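Local atomic coordinates of 2-dehydropantoate 2-reductase (Enterococcus faecium DO, PDB entry 5X20), a protein that probably catalyses the NADPH-dependent reduction of ketopantoate to (R)-pantoate, the second step of the pathway from 3-methyl-2-oxobutanoate to this precursor of pantothenate. Residues R270-D275 / E300-K305; T193-C198 / Y258-Q263. All coordinates share one frame; numbering follows the deposited sequence.

Contact 1: residues R270-D275 / E300-K305; sequences RLTEID and ELVHAK. With NAD (nicotinamide-adenine-dinucleotide), chain G.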
ATOM      1  N   ARG A 270     -15.071  -7.184  -3.236  1.00 26.58           N
ATOM      2  CA  ARG A 270     -16.088  -6.127  -3.298  1.00 25.60           C
ATOM      3  C   ARG A 270     -15.423  -4.737  -3.124  1.00 24.46           C
ATOM      4  O   ARG A 270     -14.379  -4.622  -2.481  1.00 21.01           O
ATOM      5  CB  ARG A 270     -17.140  -6.338  -2.230  1.00 24.59           C
ATOM      6  CG  ARG A 270     -18.007  -7.548  -2.496  1.00 26.37           C
ATOM      7  CD  ARG A 270     -18.848  -7.877  -1.279  1.00 28.61           C
ATOM      8  NE  ARG A 270     -19.883  -6.876  -1.045  1.00 29.62           N
ATOM      9  CZ  ARG A 270     -20.321  -6.522   0.160  1.00 31.17           C
ATOM     10  NH1 ARG A 270     -19.809  -7.085   1.246  1.00 31.40           N
ATOM     11  NH2 ARG A 270     -21.270  -5.602   0.276  1.00 34.70           N
ATOM     12  N   LEU A 271     -16.024  -3.692  -3.697  1.00 23.12           N
ATOM     13  CA  LEU A 271     -15.588  -2.332  -3.490  1.00 22.51           C
ATOM     14  C   LEU A 271     -15.618  -1.955  -1.998  1.00 22.01           C
ATOM     15  O   LEU A 271     -16.435  -2.432  -1.262  1.00 22.33           O
ATOM     16  CB  LEU A 271     -16.445  -1.345  -4.266  1.00 22.04           C
ATOM     17  CG  LEU A 271     -16.246  -1.288  -5.770  1.00 23.70           C
ATOM     18  CD1 LEU A 271     -17.335  -0.424  -6.414  1.00 21.81           C
ATOM     19  CD2 LEU A 271     -14.838  -0.774  -6.137  1.00 24.52           C
ATOM     20  N   THR A 272     -14.703  -1.095  -1.606  1.00 22.49           N
ATOM     21  CA  THR A 272     -14.576  -0.652  -0.224  1.00 22.61           C
ATOM     22  C   THR A 272     -15.220   0.730   0.004  1.00 19.88           C
ATOM     23  O   THR A 272     -15.533   1.468  -0.928  1.00 18.62           O
ATOM     24  CB  THR A 272     -13.101  -0.506   0.191  1.00 22.21           C
ATOM     25  OG1 THR A 272     -12.545   0.660  -0.441  1.00 21.01           O
ATOM     26  CG2 THR A 272     -12.301  -1.769  -0.212  1.00 23.01           C
ATOM     27  N   GLU A 273     -15.333   1.050   1.265  1.00 18.60           N
ATOM     28  CA  GLU A 273     -15.837   2.323   1.740  1.00 19.28           C
ATOM     29  C   GLU A 273     -14.750   3.428   1.897  1.00 18.24           C
ATOM     30  O   GLU A 273     -14.972   4.447   2.577  1.00 17.13           O
ATOM     31  CB  GLU A 273     -16.456   2.071   3.090  1.00 19.82           C
ATOM     32  CG  GLU A 273     -17.777   1.313   3.021  1.00 21.58           C
ATOM     33  CD  GLU A 273     -18.385   1.131   4.432  1.00 21.67           C
ATOM     34  OE1 GLU A 273     -17.629   0.709   5.350  1.00 20.41           O
ATOM     35  OE2 GLU A 273     -19.586   1.477   4.602  1.00 19.68           O
ATOM     36  N   ILE A 274     -13.610   3.236   1.253  1.00 17.20           N
ATOM     37  CA  ILE A 274     -12.477   4.126   1.449  1.00 17.45           C
ATOM     38  C   ILE A 274     -12.769   5.633   1.188  1.00 16.80           C
ATOM     39  O   ILE A 274     -12.282   6.468   1.909  1.00 16.08           O
ATOM     40  CB  ILE A 274     -11.259   3.634   0.636  1.00 17.59           C
ATOM     41  CG1 ILE A 274      -9.971   4.326   1.100  1.00 17.99           C
ATOM     42  CG2 ILE A 274     -11.445   3.865  -0.854  1.00 18.39           C
ATOM     43  CD1 ILE A 274      -9.453   3.860   2.449  1.00 18.21           C
ATOM     44  N   ASP A 275     -13.577   5.943   0.186  1.00 16.59           N
ATOM     45  CA  ASP A 275     -13.910   7.343  -0.110  1.00 17.36           C
ATOM     46  C   ASP A 275     -14.647   8.043   1.022  1.00 16.80           C
ATOM     47  O   ASP A 275     -14.675   9.246   1.056  1.00 16.01           O
ATOM     48  CB  ASP A 275     -14.732   7.462  -1.416  1.00 16.41           C
ATOM     49  CG  ASP A 275     -13.944   7.043  -2.593  1.00 16.84           C
ATOM     50  OD1 ASP A 275     -12.737   7.317  -2.651  1.00 16.94           O
ATOM     51  OD2 ASP A 275     -14.479   6.409  -3.498  1.00 20.21           O
ATOM     52  N   GLU A 300      -5.785   6.304  -2.770  1.00 15.28           N
ATOM     53  CA  GLU A 300      -5.283   5.957  -4.081  1.00 16.40           C
ATOM     54  C   GLU A 300      -4.823   4.482  -4.182  1.00 16.89           C
ATOM     55  O   GLU A 300      -5.120   3.792  -5.173  1.00 16.18           O
ATOM     56  CB  GLU A 300      -4.127   6.854  -4.463  1.00 16.59           C
ATOM     57  CG  GLU A 300      -4.606   8.239  -4.837  1.00 16.91           C
ATOM     58  CD  GLU A 300      -3.547   9.336  -4.731  1.00 19.54           C
ATOM     59  OE1 GLU A 300      -2.403   9.136  -4.265  1.00 20.48           O
ATOM     60  OE2 GLU A 300      -3.845  10.486  -5.100  1.00 21.77           O
ATOM     61  N   LEU A 301      -4.066   4.054  -3.182  1.00 16.18           N
ATOM     62  CA  LEU A 301      -3.602   2.666  -3.116  1.00 16.51           C
ATOM     63  C   LEU A 301      -4.763   1.686  -3.052  1.00 16.04           C
ATOM     64  O   LEU A 301      -4.739   0.667  -3.707  1.00 15.99           O
ATOM     65  CB  LEU A 301      -2.672   2.442  -1.895  1.00 16.00           C
ATOM     66  CG  LEU A 301      -1.311   3.087  -2.092  1.00 16.01           C
ATOM     67  CD1 LEU A 301      -0.573   3.173  -0.765  1.00 15.71           C
ATOM     68  CD2 LEU A 301      -0.457   2.335  -3.121  1.00 16.03           C
ATOM     69  N   VAL A 302      -5.757   1.975  -2.232  1.00 16.40           N
ATOM     70  CA  VAL A 302      -6.885   1.063  -2.107  1.00 16.46           C
ATOM     71  C   VAL A 302      -7.661   0.987  -3.420  1.00 16.60           C
ATOM     72  O   VAL A 302      -8.054  -0.093  -3.844  1.00 17.15           O
ATOM     73  CB  VAL A 302      -7.774   1.454  -0.928  1.00 15.53           C
ATOM     74  CG1 VAL A 302      -9.088   0.662  -0.909  1.00 15.88           C
ATOM     75  CG2 VAL A 302      -7.029   1.179   0.354  1.00 15.51           C
ATOM     76  N   HIS A 303      -7.899   2.130  -4.066  1.00 17.01           N
ATOM     77  CA  HIS A 303      -8.570   2.119  -5.397  1.00 16.78           C
ATOM     78  C   HIS A 303      -7.745   1.318  -6.388  1.00 16.11           C
ATOM     79  O   HIS A 303      -8.303   0.588  -7.234  1.00 17.20           O
ATOM     80  CB  HIS A 303      -8.861   3.544  -5.950  1.00 16.14           C
ATOM     81  CG  HIS A 303      -9.967   4.241  -5.235  1.00 16.90           C
ATOM     82  ND1 HIS A 303     -11.142   3.606  -4.904  1.00 17.49           N
ATOM     83  CD2 HIS A 303     -10.084   5.509  -4.766  1.00 16.86           C
ATOM     84  CE1 HIS A 303     -11.926   4.440  -4.229  1.00 17.31           C
ATOM     85  NE2 HIS A 303     -11.305   5.603  -4.144  1.00 16.92           N
ATOM     86  N   ALA A 304      -6.425   1.474  -6.327  1.00 15.22           N
ATOM     87  CA  ALA A 304      -5.582   0.749  -7.267  1.00 15.81           C
ATOM     88  C   ALA A 304      -5.716  -0.753  -6.992  1.00 16.39           C
ATOM     89  O   ALA A 304      -5.713  -1.552  -7.891  1.00 16.96           O
ATOM     90  CB  ALA A 304      -4.140   1.177  -7.201  1.00 15.24           C
ATOM     91  N   LYS A 305      -5.773  -1.102  -5.737  1.00 16.52           N
ATOM     92  CA  LYS A 305      -5.912  -2.463  -5.377  1.00 17.30           C
ATOM     93  C   LYS A 305      -7.221  -3.046  -5.886  1.00 17.41           C
ATOM     94  O   LYS A 305      -7.227  -4.135  -6.488  1.00 17.61           O
ATOM     95  CB  LYS A 305      -5.811  -2.615  -3.867  1.00 17.15           C
ATOM     96  CG  LYS A 305      -5.784  -4.070  -3.420  1.00 17.38           C
ATOM     97  CD  LYS A 305      -4.490  -4.723  -3.875  1.00 18.11           C
ATOM     98  CE  LYS A 305      -4.527  -6.194  -3.536  1.00 19.14           C
ATOM     99  NZ  LYS A 305      -3.222  -6.824  -3.815  1.00 19.37           N
TER
HETATM  100  PA  NAD G 401     -22.233  -6.046   4.427  1.00 19.67           P
HETATM  101  O1A NAD G 401     -21.347  -5.885   3.230  1.00 20.28           O
HETATM  102  O2A NAD G 401     -22.314  -7.381   5.164  1.00 22.35           O
HETATM  103  O5B NAD G 401     -23.726  -5.724   3.968  1.00 19.42           O
HETATM  104  C5B NAD G 401     -24.034  -4.538   3.268  1.00 19.44           C
HETATM  105  C4B NAD G 401     -25.063  -4.791   2.179  1.00 19.98           C
HETATM  106  O4B NAD G 401     -24.364  -5.408   1.123  1.00 19.89           O
HETATM  107  C3B NAD G 401     -26.190  -5.747   2.559  1.00 19.95           C
HETATM  108  O3B NAD G 401     -27.352  -5.341   1.899  1.00 19.86           O
HETATM  109  C2B NAD G 401     -25.731  -7.053   2.006  1.00 20.35           C
HETATM  110  O2B NAD G 401     -26.737  -8.020   1.739  1.00 20.25           O
HETATM  111  C1B NAD G 401     -25.071  -6.547   0.745  1.00 21.11           C
HETATM  112  N9A NAD G 401     -24.129  -7.555   0.280  1.00 22.62           N
HETATM  113  C8A NAD G 401     -23.211  -8.174   1.009  1.00 23.25           C
HETATM  114  N7A NAD G 401     -22.553  -9.062   0.260  1.00 23.97           N
HETATM  115  C5A NAD G 401     -23.078  -9.018  -0.963  1.00 25.92           C
HETATM  116  C6A NAD G 401     -22.844  -9.719  -2.228  1.00 27.42           C
HETATM  117  N6A NAD G 401     -21.879 -10.665  -2.348  1.00 28.33           N
HETATM  118  N1A NAD G 401     -23.643  -9.376  -3.239  1.00 27.76           N
HETATM  119  C2A NAD G 401     -24.588  -8.428  -3.153  1.00 28.52           C
HETATM  120  N3A NAD G 401     -24.894  -7.755  -2.036  1.00 27.18           N
HETATM  121  C4A NAD G 401     -24.151  -8.020  -0.934  1.00 25.69           C
HETATM  122  O3  NAD G 401     -21.771  -4.840   5.356  1.00 18.61           O
HETATM  123  PN  NAD G 401     -21.769  -4.761   6.959  1.00 19.22           P
HETATM  124  O1N NAD G 401     -20.479  -5.474   7.386  1.00 19.17           O
HETATM  125  O2N NAD G 401     -23.072  -5.116   7.618  1.00 19.10           O
HETATM  126  O5D NAD G 401     -21.428  -3.208   7.135  1.00 17.74           O
HETATM  127  C5D NAD G 401     -22.484  -2.257   7.189  1.00 19.11           C
HETATM  128  C4D NAD G 401     -22.014  -0.939   7.815  1.00 18.81           C
HETATM  129  O4D NAD G 401     -21.614  -1.195   9.177  1.00 20.01           O
HETATM  130  C3D NAD G 401     -20.777  -0.476   7.070  1.00 19.27           C
HETATM  131  O3D NAD G 401     -20.735   0.930   6.931  1.00 18.53           O
HETATM  132  C2D NAD G 401     -19.625  -0.988   7.928  1.00 19.79           C
HETATM  133  O2D NAD G 401     -18.409  -0.247   7.767  1.00 19.49           O
HETATM  134  C1D NAD G 401     -20.231  -0.856   9.312  1.00 20.50           C
HETATM  135  N1N NAD G 401     -19.631  -1.672  10.358  1.00 21.19           N
HETATM  136  C2N NAD G 401     -19.410  -2.985  10.117  1.00 20.79           C
HETATM  137  C3N NAD G 401     -18.807  -3.774  11.112  1.00 21.92           C
HETATM  138  C7N NAD G 401     -18.582  -5.261  10.954  1.00 23.28           C
HETATM  139  O7N NAD G 401     -18.059  -5.876  11.874  1.00 25.27           O
HETATM  140  N7N NAD G 401     -19.077  -5.945   9.917  1.00 22.49           N
HETATM  141  C4N NAD G 401     -18.516  -3.168  12.350  1.00 21.15           C
HETATM  142  C5N NAD G 401     -18.829  -1.797  12.574  1.00 20.18           C
HETATM  143  C6N NAD G 401     -19.414  -1.063  11.586  1.00 19.38           C

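Contact 2: residues T193-C198 / Y258-Q263; sequences TMNGLC and YPSMYQ. With AOT (2-oxidanylidene-2-phenylazanyl-ethanoic acid), chain H.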
ATOM      1  N   THR A 193      -7.256   3.799   9.749  1.00 18.24           N
ATOM      2  CA  THR A 193      -5.920   3.244   9.947  1.00 18.74           C
ATOM      3  C   THR A 193      -5.968   1.737   9.762  1.00 20.99           C
ATOM      4  O   THR A 193      -5.393   1.211   8.801  1.00 23.85           O
ATOM      5  CB  THR A 193      -5.353   3.625  11.323  1.00 19.10           C
ATOM      6  OG1 THR A 193      -6.299   3.303  12.376  1.00 18.00           O
ATOM      7  CG2 THR A 193      -5.024   5.075  11.348  1.00 18.73           C
ATOM      8  N   MET A 194      -6.745   1.045  10.576  1.00 20.73           N
ATOM      9  CA  MET A 194      -6.811  -0.401  10.485  1.00 21.65           C
ATOM     10  C   MET A 194      -7.306  -0.906   9.128  1.00 22.64           C
ATOM     11  O   MET A 194      -6.693  -1.828   8.549  1.00 22.88           O
ATOM     12  CB  MET A 194      -7.689  -0.983  11.603  1.00 22.01           C
ATOM     13  CG  MET A 194      -7.315  -0.561  13.028  1.00 22.19           C
ATOM     14  SD  MET A 194      -5.664  -1.123  13.506  1.00 26.36           S
ATOM     15  CE  MET A 194      -4.685   0.375  13.535  1.00 24.77           C
ATOM     16  N   ASN A 195      -8.422  -0.363   8.633  1.00 21.87           N
ATOM     17  CA  ASN A 195      -9.048  -0.920   7.444  1.00 22.09           C
ATOM     18  C   ASN A 195      -8.140  -0.876   6.204  1.00 20.44           C
ATOM     19  O   ASN A 195      -7.872  -1.921   5.583  1.00 22.52           O
ATOM     20  CB  ASN A 195     -10.375  -0.240   7.116  1.00 25.34           C
ATOM     21  CG  ASN A 195     -11.464  -0.488   8.146  1.00 26.23           C
ATOM     22  OD1 ASN A 195     -11.215  -0.603   9.347  1.00 34.45           O
ATOM     23  ND2 ASN A 195     -12.680  -0.424   7.707  1.00 31.75           N
ATOM     24  N   GLY A 196      -7.641   0.295   5.867  1.00 18.25           N
ATOM     25  CA  GLY A 196      -6.839   0.480   4.669  1.00 17.52           C
ATOM     26  C   GLY A 196      -5.467  -0.128   4.790  1.00 17.61           C
ATOM     27  O   GLY A 196      -4.998  -0.800   3.845  1.00 16.78           O
ATOM     28  N   LEU A 197      -4.826   0.042   5.948  1.00 17.38           N
ATOM     29  CA  LEU A 197      -3.502  -0.556   6.157  1.00 18.94           C
ATOM     30  C   LEU A 197      -3.531  -2.100   6.133  1.00 19.02           C
ATOM     31  O   LEU A 197      -2.697  -2.723   5.463  1.00 20.91           O
ATOM     32  CB  LEU A 197      -2.850  -0.057   7.429  1.00 19.15           C
ATOM     33  CG  LEU A 197      -2.538   1.416   7.504  1.00 20.56           C
ATOM     34  CD1 LEU A 197      -2.018   1.735   8.906  1.00 22.74           C
ATOM     35  CD2 LEU A 197      -1.530   1.824   6.449  1.00 21.37           C
ATOM     36  N   CYS A 198      -4.513  -2.699   6.790  1.00 19.33           N
ATOM     37  CA  CYS A 198      -4.676  -4.179   6.727  1.00 20.54           C
ATOM     38  C   CYS A 198      -4.954  -4.675   5.314  1.00 19.16           C
ATOM     39  O   CYS A 198      -4.389  -5.642   4.880  1.00 18.48           O
ATOM     40  CB  CYS A 198      -5.774  -4.657   7.679  1.00 21.22           C
ATOM     41  SG  CYS A 198      -5.314  -4.579   9.424  1.00 24.12           S
ATOM     42  N   TYR A 258      -9.632  -9.546  10.887  1.00 30.88           N
ATOM     43  CA  TYR A 258      -9.421  -8.744   9.729  1.00 28.69           C
ATOM     44  C   TYR A 258     -10.540  -7.731   9.668  1.00 29.06           C
ATOM     45  O   TYR A 258     -11.702  -8.064   9.819  1.00 28.09           O
ATOM     46  CB  TYR A 258      -9.448  -9.603   8.460  1.00 30.53           C
ATOM     47  CG  TYR A 258      -8.302 -10.555   8.329  1.00 30.36           C
ATOM     48  CD1 TYR A 258      -8.325 -11.816   8.971  1.00 31.80           C
ATOM     49  CD2 TYR A 258      -7.174 -10.182   7.652  1.00 30.43           C
ATOM     50  CE1 TYR A 258      -7.242 -12.683   8.884  1.00 32.83           C
ATOM     51  CE2 TYR A 258      -6.086 -11.018   7.566  1.00 32.50           C
ATOM     52  CZ  TYR A 258      -6.125 -12.282   8.161  1.00 35.97           C
ATOM     53  OH  TYR A 258      -5.028 -13.118   8.048  1.00 36.33           O
ATOM     54  N   PRO A 259     -10.205  -6.469   9.433  1.00 26.64           N
ATOM     55  CA  PRO A 259     -11.215  -5.485   9.381  1.00 25.41           C
ATOM     56  C   PRO A 259     -12.182  -5.719   8.233  1.00 25.64           C
ATOM     57  O   PRO A 259     -11.855  -6.398   7.234  1.00 23.57           O
ATOM     58  CB  PRO A 259     -10.403  -4.172   9.120  1.00 27.23           C
ATOM     59  CG  PRO A 259      -9.014  -4.496   9.486  1.00 27.32           C
ATOM     60  CD  PRO A 259      -8.861  -5.925   9.194  1.00 27.58           C
ATOM     61  N   SER A 260     -13.304  -5.026   8.303  1.00 25.00           N
ATOM     62  CA  SER A 260     -14.320  -5.161   7.299  1.00 26.28           C
ATOM     63  C   SER A 260     -13.830  -4.873   5.873  1.00 25.98           C
ATOM     64  O   SER A 260     -14.256  -5.524   4.909  1.00 26.16           O
ATOM     65  CB  SER A 260     -15.524  -4.274   7.654  1.00 26.36           C
ATOM     66  OG  SER A 260     -15.281  -2.895   7.451  1.00 28.25           O
ATOM     67  N   MET A 261     -12.964  -3.864   5.725  1.00 25.32           N
ATOM     68  CA  MET A 261     -12.486  -3.459   4.406  1.00 21.59           C
ATOM     69  C   MET A 261     -11.661  -4.573   3.794  1.00 19.92           C
ATOM     70  O   MET A 261     -11.762  -4.851   2.629  1.00 18.20           O
ATOM     71  CB  MET A 261     -11.682  -2.186   4.485  1.00 21.93           C
ATOM     72  CG  MET A 261     -11.220  -1.653   3.113  1.00 23.91           C
ATOM     73  SD  MET A 261     -10.398  -0.038   3.273  1.00 23.75           S
ATOM     74  CE  MET A 261     -11.752   1.018   3.718  1.00 25.32           C
ATOM     75  N   TYR A 262     -10.873  -5.238   4.608  1.00 19.76           N
ATOM     76  CA  TYR A 262     -10.141  -6.441   4.155  1.00 20.26           C
ATOM     77  C   TYR A 262     -11.076  -7.542   3.682  1.00 21.33           C
ATOM     78  O   TYR A 262     -10.904  -8.107   2.624  1.00 20.95           O
ATOM     79  CB  TYR A 262      -9.246  -6.945   5.295  1.00 20.34           C
ATOM     80  CG  TYR A 262      -8.446  -8.150   4.917  1.00 21.35           C
ATOM     81  CD1 TYR A 262      -9.024  -9.422   4.839  1.00 20.93           C
ATOM     82  CD2 TYR A 262      -7.085  -8.036   4.666  1.00 22.25           C
ATOM     83  CE1 TYR A 262      -8.280 -10.521   4.479  1.00 20.46           C
ATOM     84  CE2 TYR A 262      -6.327  -9.134   4.334  1.00 21.77           C
ATOM     85  CZ  TYR A 262      -6.939 -10.376   4.233  1.00 21.95           C
ATOM     86  OH  TYR A 262      -6.181 -11.446   3.875  1.00 21.18           O
ATOM     87  N   GLN A 263     -12.113  -7.832   4.476  1.00 25.85           N
ATOM     88  CA  GLN A 263     -13.121  -8.832   4.096  1.00 26.35           C
ATOM     89  C   GLN A 263     -13.760  -8.423   2.787  1.00 25.26           C
ATOM     90  O   GLN A 263     -13.891  -9.249   1.881  1.00 26.24           O
ATOM     91  CB  GLN A 263     -14.198  -9.030   5.180  1.00 27.64           C
ATOM     92  CG  GLN A 263     -13.717  -9.390   6.600  1.00 32.41           C
ATOM     93  CD  GLN A 263     -13.023 -10.761   6.753  1.00 38.86           C
ATOM     94  OE1 GLN A 263     -12.302 -11.225   5.877  1.00 42.44           O
ATOM     95  NE2 GLN A 263     -13.259 -11.404   7.880  1.00 43.49           N
TER
HETATM   96  C1  AOT H 402     -14.185  -2.323  14.277  1.00 45.71           C
HETATM   97  N1  AOT H 402     -14.234  -2.566  12.991  1.00 41.00           N
HETATM   98  O1  AOT H 402     -15.593  -0.904  12.451  1.00 28.15           O
HETATM   99  C2  AOT H 402     -13.028  -1.790  14.797  1.00 44.62           C
HETATM  100  O2  AOT H 402     -14.043  -3.249  10.616  1.00 38.85           O
HETATM  101  O3  AOT H 402     -15.317  -1.836   9.846  1.00 41.37           O
HETATM  102  C8  AOT H 402     -14.782  -2.344  10.805  1.00 34.60           C
HETATM  103  C7  AOT H 402     -14.944  -1.863  12.167  1.00 31.67           C
HETATM  104  C4  AOT H 402     -12.945  -1.548  16.148  1.00 48.11           C
HETATM  105  C6  AOT H 402     -13.991  -1.841  16.996  1.00 44.08           C
HETATM  106  C5  AOT H 402     -15.133  -2.357  16.463  1.00 47.36           C
HETATM  107  C3  AOT H 402     -15.241  -2.604  15.118  1.00 45.98           C
HETATM  108  O   HOH W   1     -15.227  -0.638   5.577  1.00 23.56           O

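Contact 1: residues R270-D275 / E300-K305
Thr272, Ile274 and Asp275 rest on Val302 and His303 of a C-terminal helix while Arg270 and Glu273 of the same loop grip the dinucleotide, a clear example of a ligand-binding loop seated on a helix. Arg270 bends at its third torsion and brings the guanidinium edge-on to the adenosine-side phosphate, where NH1 donates to NAD O1A at 2.8 Å and NH2 to the same oxygen. The adenine covers one guanidinium face, with NAD N7A 3.4 Å above its plane, so phosphate and base together restrict how the group can turn. Thr272 faces the helix. Its OG1 accepts from Ile274 N at 3.3 Å, forming an ST turn, and lies 3.5 Å from Val302 CG1. Glu273 points the other way, extended beyond CG, and its carboxylate clasps the nicotinamide ribose: NAD O2D donates to OE1 and NAD O3D to OE2, each at 2.7 Å. A second donor to OE2, Ala80 N, helps fix the group. Ile274 returns to the helix. Its chi1 of -165° sets CG2 between the backbone N and the carbonyl carbon, from where this branch meets both Val302 CG1 and, at 3.5 Å, His303 CE1. Asp275 ends the segment: His303 NE2 donates to its OD1 at 2.7 Å, though the position of that oxygen is somewhat doubtful, and the carboxylate and ring planes differ by 42°. The Glu306 carboxylate joins the two segments from the helix side, OE1 hydrogen-bonded to His303 ND1 and OE2 to Thr272 OG1. The loop runs between helices 260-267 and 278-288; Leu265 of the former packs on Thr272, while helix 293-308 meets Ile200 of helix 180-201 through Val302 and Thr213 of the second subunit through His303.

Contact 2: residues T193-C198 / Y258-Q263
The Tyr262 ring meets Cys198 edge-on: the backbone oxygen Cys198 O lies in the ring plane, 3.6 Å from Tyr262 CD2. Gln263 OE1 is at the edge too, and Tyr258 CD2 sits 3.2 Å above the centre of one face. Tyr262 OH is hydrogen-bonded to Asp202, just beyond the end of helix 180-201. Pro259, at the N-cap position of helix 260-267, wedges its ring against helix 180-201, with CD 3.7 Å from Cys198 CB and CB beside Asn195 OD1. Asn195 and Met261 cross at about a right angle, their CB atoms 3.5 Å apart. Beside this packing, the first turn of helix 260-267 meets the bound oxamate-type acid, AOT. Ser260 N donates to AOT O2 at 3.0 Å; chi1 of 73° sets Ser260 OG between the backbone N and the carbonyl carbon, where it donates to AOT O3 at 2.6 Å. The helix N terminus would probably favour such a carboxylate. A water donates to Ser260 OG at 2.9 Å and accepts a weak bond from Asn195 ND2. Asn191 and Asn105 also bind AOT, which may mimic the 2-oxo acid substrate. Around the site, Met205 of helix 205-209 packs on Cys198 and Pro259, and Val218 of helix 214-231 on Met194.

In the fold
From the N terminus the chain first builds the Rossmann-type half, whose Ala10 and Met11 also bind the dinucleotide, and then enters the long helix 180-201. Contact 2 ties that helix to the start of helix 260-267, closing a mostly helical excursion of 59 residues. After six intervening residues contact 1 opens, and it closes a shorter excursion of 24 residues onto helix 293-308. The two closures follow in series, neither nested nor crossed. They nevertheless touch: Met261 of contact 2 packs its CG 3.5 Å from Thr272 CG2 of contact 1. Together they join the AOT and dinucleotide sites to the helical C-terminal half.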